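DevB protein (Vibrio cholerae O1 biovar eltor str. N16961, PDB 1Y89) probably hydrolyses 6-phosphogluconolactone to 6-phosphogluconate in the pentose phosphate pathway. Local coordinates at residues P30-L35 with H63-D68; T129-W134 with A183-S188; I135-G140 with K179-A184. All coordinates share one frame; numbering follows the deposited sequence.

Contact 1: residues P30-L35 with H63-D68; sequences PVHISL and HFWWGD
Leu35 and Phe64 cross obliquely at the apolar centre, the CD1 methyl of Leu35 lying 3.7 Å from CD1 of the phenyl ring. Ile33 runs beside the same ring and points the same way, with its CB and CG2 near Phe64 CD1 and CE1. Leu35 also meets Trp66: its CB stands over one face of the indole, offset toward the rim in a CH-pi contact, while Leu35 CD1 reaches Trp66 CZ2 at 3.9 Å. Helix 10-25 covers part of this face, with Met21 on Ile33 and Phe64.

Between the side chains runs a parallel pairing of strand 31-35 with strand 63-66. His63 N donates to Val31 O, Ile33 N to His63 O (2.8 Å), Trp65 N to Ile33 O and Leu35 N to Trp65 O. Gly67 N continues the series to Leu35 O at 3.0 Å, although it sits above that carbonyl's plane.

The other face carries His32, Ser34, His63 and Trp65. Trp65 NE1 donates to His32 ND1 over 3.0 Å, with an angle of 151° at the hydrogen and each partner slightly tilted from the other's ring plane. This bond makes ND1 the acceptor and helps to set the rotation of the imidazole. His32 CE1 lies over one face of the His63 ring, 3.6 Å from His63 CG, with the two ring planes at 39°. The ND1 of His63 is bonded to His100, whose ring also stacks on Trp65. Ser34 OG is bonded to Lys176 NZ. Strands 31-35 and 62-70, parallel neighbours linked through helices 39-48 and 53-56, with helix 10-25 on the Phe64 face and helix 108-122 on the Trp65 face, form part of a Rossmann-like alpha/beta sheet, consistent with the family's clan.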
loop_
_atom_site.group_PDB
_atom_site.type_symbol
_atom_site.label_atom_id
_atom_site.label_comp_id
_atom_site.label_asym_id
_atom_site.label_seq_id
_atom_site.Cartn_x
_atom_site.Cartn_y
_atom_site.Cartn_z
ATOM N N PRO A 30 15.802 8.985 15.241
ATOM C CA PRO A 30 14.688 8.453 16.017
ATOM C C PRO A 30 13.417 8.282 15.221
ATOM O O PRO A 30 13.036 9.164 14.429
ATOM C CB PRO A 30 14.482 9.494 17.134
ATOM C CG PRO A 30 15.773 10.209 17.244
ATOM C CD PRO A 30 16.313 10.255 15.816
ATOM N N VAL A 31 12.784 7.132 15.432
ATOM C CA VAL A 31 11.491 6.795 14.849
ATOM C C VAL A 31 10.613 6.398 16.042
ATOM O O VAL A 31 10.970 5.496 16.820
ATOM C CB VAL A 31 11.584 5.622 13.829
ATOM C CG1 VAL A 31 10.172 5.251 13.260
ATOM C CG2 VAL A 31 12.595 5.959 12.704
ATOM N N HIS A 32 9.495 7.108 16.189
ATOM C CA HIS A 32 8.560 6.864 17.289
ATOM C C HIS A 32 7.400 6.008 16.815
ATOM O O HIS A 32 6.626 6.418 15.897
ATOM C CB HIS A 32 8.108 8.201 17.864
ATOM C CG HIS A 32 9.224 8.919 18.547
ATOM N ND1 HIS A 32 9.654 8.571 19.811
ATOM C CD2 HIS A 32 10.052 9.909 18.118
ATOM C CE1 HIS A 32 10.672 9.345 20.151
ATOM N NE2 HIS A 32 10.932 10.170 19.139
ATOM N N ILE A 33 7.288 4.832 17.443
ATOM C CA ILE A 33 6.321 3.818 17.057
ATOM C C ILE A 33 5.399 3.531 18.248
ATOM O O ILE A 33 5.857 3.334 19.373
ATOM C CB ILE A 33 7.006 2.532 16.544
ATOM C CG1 ILE A 33 7.869 2.896 15.295
ATOM C CG2 ILE A 33 5.929 1.395 16.212
ATOM C CD1 ILE A 33 8.886 1.896 14.955
ATOM N N SER A 34 4.101 3.538 17.982
ATOM C CA SER A 34 3.112 3.227 19.011
ATOM C C SER A 34 2.578 1.785 18.823
ATOM O O SER A 34 2.090 1.424 17.732
ATOM C CB SER A 34 1.978 4.237 18.961
ATOM O OG SER A 34 0.959 3.867 19.886
ATOM N N LEU A 35 2.632 0.989 19.894
ATOM C CA LEU A 35 2.260 -0.424 19.836
ATOM C C LEU A 35 0.911 -0.690 20.471
ATOM O O LEU A 35 0.625 -0.162 21.534
ATOM C CB LEU A 35 3.307 -1.265 20.569
ATOM C CG LEU A 35 4.746 -1.233 20.023
ATOM C CD1 LEU A 35 5.663 -2.071 20.906
ATOM C CD2 LEU A 35 4.769 -1.789 18.568
ATOM N N HIS A 63 11.888 3.924 18.951
ATOM C CA HIS A 63 11.316 4.216 20.256
ATOM C C HIS A 63 9.923 3.640 20.308
ATOM O O HIS A 63 9.108 3.917 19.423
ATOM C CB HIS A 63 11.279 5.745 20.494
ATOM C CG HIS A 63 12.643 6.328 20.681
ATOM N ND1 HIS A 63 13.137 6.686 21.916
ATOM C CD2 HIS A 63 13.661 6.506 19.799
ATOM C CE1 HIS A 63 14.377 7.134 21.778
ATOM N NE2 HIS A 63 14.721 7.025 20.503
ATOM N N PHE A 64 9.655 2.817 21.309
ATOM C CA PHE A 64 8.344 2.192 21.419
ATOM C C PHE A 64 7.532 2.825 22.511
ATOM O O PHE A 64 8.022 3.016 23.642
ATOM C CB PHE A 64 8.448 0.672 21.678
ATOM C CG PHE A 64 8.945 -0.089 20.495
ATOM C CD1 PHE A 64 8.296 -0.002 19.267
ATOM C CD2 PHE A 64 10.061 -0.885 20.597
ATOM C CE1 PHE A 64 8.766 -0.725 18.144
ATOM C CE2 PHE A 64 10.539 -1.601 19.483
ATOM C CZ PHE A 64 9.886 -1.514 18.257
ATOM N N TRP A 65 6.284 3.123 22.142
ATOM C CA TRP A 65 5.291 3.668 23.055
ATOM C C TRP A 65 4.071 2.767 22.885
ATOM O O TRP A 65 4.087 1.899 22.011
ATOM C CB TRP A 65 4.923 5.102 22.675
ATOM C CG TRP A 65 6.092 6.047 22.605
ATOM C CD1 TRP A 65 7.022 6.134 21.583
ATOM C CD2 TRP A 65 6.432 7.054 23.547
ATOM N NE1 TRP A 65 7.938 7.130 21.864
ATOM C CE2 TRP A 65 7.579 7.730 23.045
ATOM C CE3 TRP A 65 5.871 7.477 24.760
ATOM C CZ2 TRP A 65 8.187 8.770 23.725
ATOM C CZ3 TRP A 65 6.479 8.527 25.441
ATOM C CH2 TRP A 65 7.633 9.162 24.915
ATOM N N TRP A 66 3.063 2.956 23.733
ATOM C CA TRP A 66 1.812 2.202 23.688
ATOM C C TRP A 66 0.622 3.075 23.365
ATOM O O TRP A 66 0.484 4.170 23.954
ATOM C CB TRP A 66 1.607 1.406 24.997
ATOM C CG TRP A 66 2.383 0.120 24.885
ATOM C CD1 TRP A 66 1.903 -1.110 24.508
ATOM C CD2 TRP A 66 3.792 -0.029 25.046
ATOM N NE1 TRP A 66 2.932 -2.008 24.439
ATOM C CE2 TRP A 66 4.107 -1.368 24.751
ATOM C CE3 TRP A 66 4.835 0.859 25.399
ATOM C CZ2 TRP A 66 5.424 -1.874 24.837
ATOM C CZ3 TRP A 66 6.146 0.365 25.471
ATOM C CH2 TRP A 66 6.429 -0.979 25.169
ATOM N N GLY A 67 -0.224 2.619 22.422
ATOM C CA GLY A 67 -1.478 3.360 22.157
ATOM C C GLY A 67 -2.413 3.252 23.372
ATOM O O GLY A 67 -3.250 4.118 23.634
ATOM N N ASP A 68 -2.299 2.155 24.105
ATOM C CA ASP A 68 -3.015 2.011 25.378
ATOM C C ASP A 68 -2.318 0.942 26.216
ATOM O O ASP A 68 -1.546 0.114 25.677
ATOM C CB ASP A 68 -4.543 1.684 25.170
ATOM C CG ASP A 68 -4.806 0.291 24.592
ATOM O OD1 ASP A 68 -4.122 -0.117 23.618
ATOM O OD2 ASP A 68 -5.748 -0.384 25.086
#

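Contact 2: residues T129-W134 with A183-S188; sequences TPVFDW and AAKRIS
Segments 129-134 and 183-188 run side by side in nearly the same direction, 18° apart end to end, and Lys185 N donates an almost straight 2.8 Å hydrogen bond to Phe132 O. Thr129 CG2 meets Ala183 CB at 3.5 Å, and Val131 crosses the Lys185 chain at about a right angle, its CG1 against Lys185 CG. Beyond CG that chain is extended and lies alongside Asp133, ending in a salt bridge of 2.9 Å from Lys185 NZ to Asp133 OD1. The ammonium meets OD1 from above the carboxylate plane; the other oxygen, OD2, accepts from His32 N, so the carboxylate bridges two neighbouring chain segments.

Here the loop after strand 129-130 and the turn after helix 178-183 lead into strands 134-137 and 186-191, parallel neighbours in the central alpha/beta sheet. Trp134 and Arg186 stack where these strands begin. The guanidinium lies flat on the indole, planes 12° apart, with Arg186 CZ 3.6 Å from Trp134 CE2; Arg186 CD rests over the five-membered ring at 3.8 Å from its centroid. With CG anti to the backbone N (chi1 176°) and the chain extended to NE, the Arg186 side chain runs alongside the indole. Asp20 and Glu226 form salt bridges with the guanidinium, probably balancing its charge. In the indole plane, Trp134 NE1 donates to Ser188 OG at 2.8 Å, and that hydroxyl is also bonded to Glu226 OE1.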
loop_
_atom_site.group_PDB
_atom_site.type_symbol
_atom_site.label_atom_id
_atom_site.label_comp_id
_atom_site.label_asym_id
_atom_site.label_seq_id
_atom_site.Cartn_x
_atom_site.Cartn_y
_atom_site.Cartn_z
ATOM N N THR A 129 1.028 18.827 19.213
ATOM C CA THR A 129 0.725 17.413 19.336
ATOM C C THR A 129 1.931 16.611 18.846
ATOM O O THR A 129 2.447 16.881 17.748
ATOM C CB THR A 129 -0.532 17.051 18.520
ATOM O OG1 THR A 129 -1.603 17.959 18.868
ATOM C CG2 THR A 129 -0.967 15.584 18.740
ATOM N N PRO A 130 2.395 15.632 19.658
ATOM C CA PRO A 130 3.469 14.738 19.187
ATOM C C PRO A 130 3.032 14.019 17.922
ATOM O O PRO A 130 1.892 13.486 17.847
ATOM C CB PRO A 130 3.615 13.723 20.330
ATOM C CG PRO A 130 2.403 13.890 21.184
ATOM C CD PRO A 130 1.984 15.309 21.038
ATOM N N VAL A 131 3.937 13.987 16.950
ATOM C CA VAL A 131 3.650 13.368 15.665
ATOM C C VAL A 131 4.350 11.983 15.611
ATOM O O VAL A 131 5.563 11.879 15.460
ATOM C CB VAL A 131 4.080 14.288 14.514
ATOM C CG1 VAL A 131 3.928 13.555 13.127
ATOM C CG2 VAL A 131 3.274 15.628 14.566
ATOM N N PHE A 132 3.577 10.918 15.796
ATOM C CA PHE A 132 4.141 9.581 15.686
ATOM C C PHE A 132 4.493 9.278 14.247
ATOM O O PHE A 132 3.779 9.678 13.306
ATOM C CB PHE A 132 3.185 8.519 16.261
ATOM C CG PHE A 132 3.330 8.369 17.764
ATOM C CD1 PHE A 132 2.747 9.297 18.631
ATOM C CD2 PHE A 132 4.117 7.346 18.290
ATOM C CE1 PHE A 132 2.926 9.208 20.013
ATOM C CE2 PHE A 132 4.318 7.218 19.676
ATOM C CZ PHE A 132 3.726 8.121 20.540
ATOM N N ASP A 133 5.600 8.576 14.085
ATOM C CA ASP A 133 5.967 8.060 12.761
ATOM C C ASP A 133 5.029 6.940 12.351
ATOM O O ASP A 133 4.692 6.819 11.164
ATOM C CB ASP A 133 7.419 7.572 12.748
ATOM C CG ASP A 133 8.399 8.702 12.942
ATOM O OD1 ASP A 133 8.681 9.423 11.958
ATOM O OD2 ASP A 133 8.862 8.891 14.084
ATOM N N TRP A 134 4.576 6.154 13.326
ATOM C CA TRP A 134 3.783 4.965 13.016
ATOM C C TRP A 134 3.024 4.516 14.241
ATOM O O TRP A 134 3.613 4.337 15.335
ATOM C CB TRP A 134 4.710 3.828 12.576
ATOM C CG TRP A 134 3.997 2.673 11.857
ATOM C CD1 TRP A 134 2.711 2.659 11.358
ATOM C CD2 TRP A 134 4.581 1.412 11.516
ATOM N NE1 TRP A 134 2.462 1.448 10.733
ATOM C CE2 TRP A 134 3.601 0.670 10.808
ATOM C CE3 TRP A 134 5.845 0.826 11.757
ATOM C CZ2 TRP A 134 3.852 -0.637 10.306
ATOM C CZ3 TRP A 134 6.095 -0.467 11.259
ATOM C CH2 TRP A 134 5.098 -1.180 10.541
ATOM N N ALA A 183 -2.994 12.905 14.461
ATOM C CA ALA A 183 -1.773 13.663 14.159
ATOM C C ALA A 183 -0.601 12.848 13.604
ATOM O O ALA A 183 0.415 13.414 13.159
ATOM C CB ALA A 183 -1.339 14.451 15.410
ATOM N N ALA A 184 -0.712 11.522 13.673
ATOM C CA ALA A 184 0.392 10.633 13.284
ATOM C C ALA A 184 0.651 10.628 11.772
ATOM O O ALA A 184 -0.259 10.902 10.970
ATOM C CB ALA A 184 0.139 9.230 13.799
ATOM N N LYS A 185 1.890 10.337 11.373
ATOM C CA LYS A 185 2.209 10.281 9.944
ATOM C C LYS A 185 1.538 9.075 9.272
ATOM O O LYS A 185 1.238 9.104 8.064
ATOM C CB LYS A 185 3.713 10.201 9.738
ATOM C CG LYS A 185 4.435 11.492 10.183
ATOM C CD LYS A 185 5.935 11.270 10.120
ATOM C CE LYS A 185 6.745 12.422 10.817
ATOM N NZ LYS A 185 8.236 12.088 10.930
ATOM N N ARG A 186 1.301 8.033 10.064
ATOM C CA ARG A 186 0.875 6.743 9.540
ATOM C C ARG A 186 0.222 5.965 10.657
ATOM O O ARG A 186 0.824 5.806 11.734
ATOM C CB ARG A 186 2.092 5.981 8.991
ATOM C CG ARG A 186 1.754 4.546 8.495
ATOM C CD ARG A 186 3.047 3.845 8.090
ATOM N NE ARG A 186 2.772 2.501 7.547
ATOM C CZ ARG A 186 3.691 1.574 7.328
ATOM N NH1 ARG A 186 4.980 1.819 7.606
ATOM N NH2 ARG A 186 3.310 0.389 6.847
ATOM N N ILE A 187 -1.015 5.508 10.446
ATOM C CA ILE A 187 -1.641 4.616 11.412
ATOM C C ILE A 187 -2.125 3.409 10.633
ATOM O O ILE A 187 -2.538 3.538 9.480
ATOM C CB ILE A 187 -2.804 5.297 12.237
ATOM C CG1 ILE A 187 -4.057 5.504 11.358
ATOM C CG2 ILE A 187 -2.337 6.680 12.848
ATOM C CD1 ILE A 187 -5.303 6.140 12.129
ATOM N N SER A 188 -2.053 2.241 11.262
ATOM C CA SER A 188 -2.292 0.995 10.558
ATOM C C SER A 188 -3.141 0.113 11.428
ATOM O O SER A 188 -2.668 -0.352 12.464
ATOM C CB SER A 188 -0.970 0.250 10.224
ATOM O OG SER A 188 -0.027 1.092 9.569
#

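Contact 3: residues I135-G140 with K179-A184; sequences ILLGVG and KVLQAA
Ile135 reaches the end of helix 178-183 with its CD1 methyl, which touches Ala184 CB at 3.5 Å. The same methyl lies 3.9 Å from Leu181 CA and 4.1 Å from Leu181 CD1, so one branch tip meets both the last helical turn and the residue just beyond it. Chi1 of -57° sets Ile135 CG1 anti to the carbonyl carbon, where it lies 3.9 Å from Ala184 CB. Val180 adds its backbone: its carbonyl oxygen is 3.9 Å from Ile135 CD1, while its side chain packs on Phe132 and Leu160.

Side chains alternate along the strand, and Leu136 turns to the opposite face, where it packs on Leu35 of the neighbouring strand. This is a strand-to-helix contact of an alpha/beta fold: the short axes of strand 135-137 and helix 179-183 stay 10.2 Å apart and cross at -120°, so side chains from the strand span the gap, Ile135 reaching as far as the helix backbone.

Leu137 returns to the helix side and meets Leu181 tip to tip. Leu137 CD1 is 3.9 Å from Leu181 CD2, and Leu137 CD2 also approaches that methyl, at 4.0 Å. Leu181 thus divides its branches, CD1 toward Ile135 and CD2 toward Leu137. Ile187 on strand 186-191 continues this apolar surface beside Ile135, and Ile218 packs against Leu181 from a loop.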
loop_
_atom_site.group_PDB
_atom_site.type_symbol
_atom_site.label_atom_id
_atom_site.label_comp_id
_atom_site.label_asym_id
_atom_site.label_seq_id
_atom_site.Cartn_x
_atom_site.Cartn_y
_atom_site.Cartn_z
ATOM N N ILE A 135 1.721 4.321 14.086
ATOM C CA ILE A 135 0.911 3.796 15.175
ATOM C C ILE A 135 0.258 2.530 14.649
ATOM O O ILE A 135 -0.476 2.570 13.629
ATOM C CB ILE A 135 -0.160 4.830 15.655
ATOM C CG1 ILE A 135 0.525 6.157 16.097
ATOM C CG2 ILE A 135 -1.035 4.246 16.787
ATOM C CD1 ILE A 135 -0.473 7.229 16.631
ATOM N N LEU A 136 0.496 1.423 15.356
ATOM C CA LEU A 136 -0.153 0.131 15.040
ATOM C C LEU A 136 -1.394 0.045 15.924
ATOM O O LEU A 136 -1.304 0.260 17.173
ATOM C CB LEU A 136 0.778 -1.046 15.418
ATOM C CG LEU A 136 2.144 -1.074 14.686
ATOM C CD1 LEU A 136 2.838 -2.446 14.980
ATOM C CD2 LEU A 136 1.950 -0.907 13.226
ATOM N N LEU A 137 -2.530 -0.256 15.309
ATOM C CA LEU A 137 -3.815 -0.226 16.011
ATOM C C LEU A 137 -4.552 -1.527 15.823
ATOM O O LEU A 137 -4.356 -2.216 14.804
ATOM C CB LEU A 137 -4.707 0.933 15.497
ATOM C CG LEU A 137 -4.123 2.307 15.829
ATOM C CD1 LEU A 137 -4.908 3.378 15.036
ATOM C CD2 LEU A 137 -4.227 2.589 17.369
ATOM N N GLY A 138 -5.382 -1.858 16.820
ATOM C CA GLY A 138 -6.339 -2.954 16.730
ATOM C C GLY A 138 -7.736 -2.441 16.426
ATOM O O GLY A 138 -8.035 -1.218 16.562
ATOM N N VAL A 139 -8.616 -3.368 16.030
ATOM C CA VAL A 139 -10.033 -3.047 15.953
ATOM C C VAL A 139 -10.845 -4.135 16.666
ATOM O O VAL A 139 -10.827 -5.263 16.227
ATOM C CB VAL A 139 -10.497 -2.937 14.494
ATOM C CG1 VAL A 139 -12.012 -2.602 14.426
ATOM C CG2 VAL A 139 -9.671 -1.896 13.759
ATOM N N GLY A 140 -11.551 -3.789 17.750
ATOM C CA GLY A 140 -12.313 -4.785 18.489
ATOM C C GLY A 140 -13.568 -5.187 17.755
ATOM O O GLY A 140 -13.927 -4.572 16.722
ATOM N N LYS A 179 -6.969 12.502 19.088
ATOM C CA LYS A 179 -6.127 13.576 18.583
ATOM C C LYS A 179 -4.710 13.118 18.258
ATOM O O LYS A 179 -4.133 13.525 17.230
ATOM C CB LYS A 179 -6.078 14.673 19.652
ATOM C CG LYS A 179 -5.122 15.771 19.385
ATOM C CD LYS A 179 -5.289 16.787 20.556
ATOM C CE LYS A 179 -4.450 17.984 20.339
ATOM N NZ LYS A 179 -4.726 19.086 21.359
ATOM N N VAL A 180 -4.129 12.299 19.135
ATOM C CA VAL A 180 -2.772 11.807 18.851
ATOM C C VAL A 180 -2.773 10.857 17.629
ATOM O O VAL A 180 -1.882 10.915 16.750
ATOM C CB VAL A 180 -2.174 11.106 20.095
ATOM C CG1 VAL A 180 -0.796 10.516 19.782
ATOM C CG2 VAL A 180 -2.115 12.138 21.290
ATOM N N LEU A 181 -3.750 9.953 17.564
ATOM C CA LEU A 181 -3.853 9.107 16.359
ATOM C C LEU A 181 -4.008 9.890 15.062
ATOM O O LEU A 181 -3.362 9.584 14.054
ATOM C CB LEU A 181 -5.005 8.094 16.485
ATOM C CG LEU A 181 -4.788 6.819 17.278
ATOM C CD1 LEU A 181 -4.095 7.039 18.638
ATOM C CD2 LEU A 181 -6.186 6.068 17.476
ATOM N N GLN A 182 -4.858 10.908 15.090
ATOM C CA GLN A 182 -5.107 11.750 13.932
ATOM C C GLN A 182 -3.861 12.560 13.501
ATOM O O GLN A 182 -3.688 12.859 12.311
ATOM C CB GLN A 182 -6.284 12.692 14.249
ATOM C CG GLN A 182 -7.642 11.979 14.390
ATOM C CD GLN A 182 -8.707 12.848 15.086
ATOM O OE1 GLN A 182 -8.378 13.710 15.903
ATOM N NE2 GLN A 182 -9.989 12.587 14.792
ATOM N N ALA A 183 -2.994 12.905 14.461
ATOM C CA ALA A 183 -1.773 13.663 14.159
ATOM C C ALA A 183 -0.601 12.848 13.604
ATOM O O ALA A 183 0.415 13.414 13.159
ATOM C CB ALA A 183 -1.339 14.451 15.410
ATOM N N ALA A 184 -0.712 11.522 13.673
ATOM C CA ALA A 184 0.392 10.633 13.284
ATOM C C ALA A 184 0.651 10.628 11.772
ATOM O O ALA A 184 -0.259 10.902 10.970
ATOM C CB ALA A 184 0.139 9.230 13.799
#

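All three contacts are largely buried and reach the same mixed sheet, but they use it differently. Contact 1 joins neighbouring strands within the sheet, with regular backbone bonds and aromatic groups on both faces. Contact 2 lies where chain segments enter the next pair of parallel strands and is the most charged, with Lys185 exposed and Arg186 buried between Asp20 and Glu226. Contact 3 is carried by apolar side chains, without polar bonds between its segments, and joins strand 134-137 to helix 178-183. Contacts 2 and 3 share Ala183 and Ala184; backbone bonds from Ser34 to Trp134 and Leu136 connect contact 1 to both.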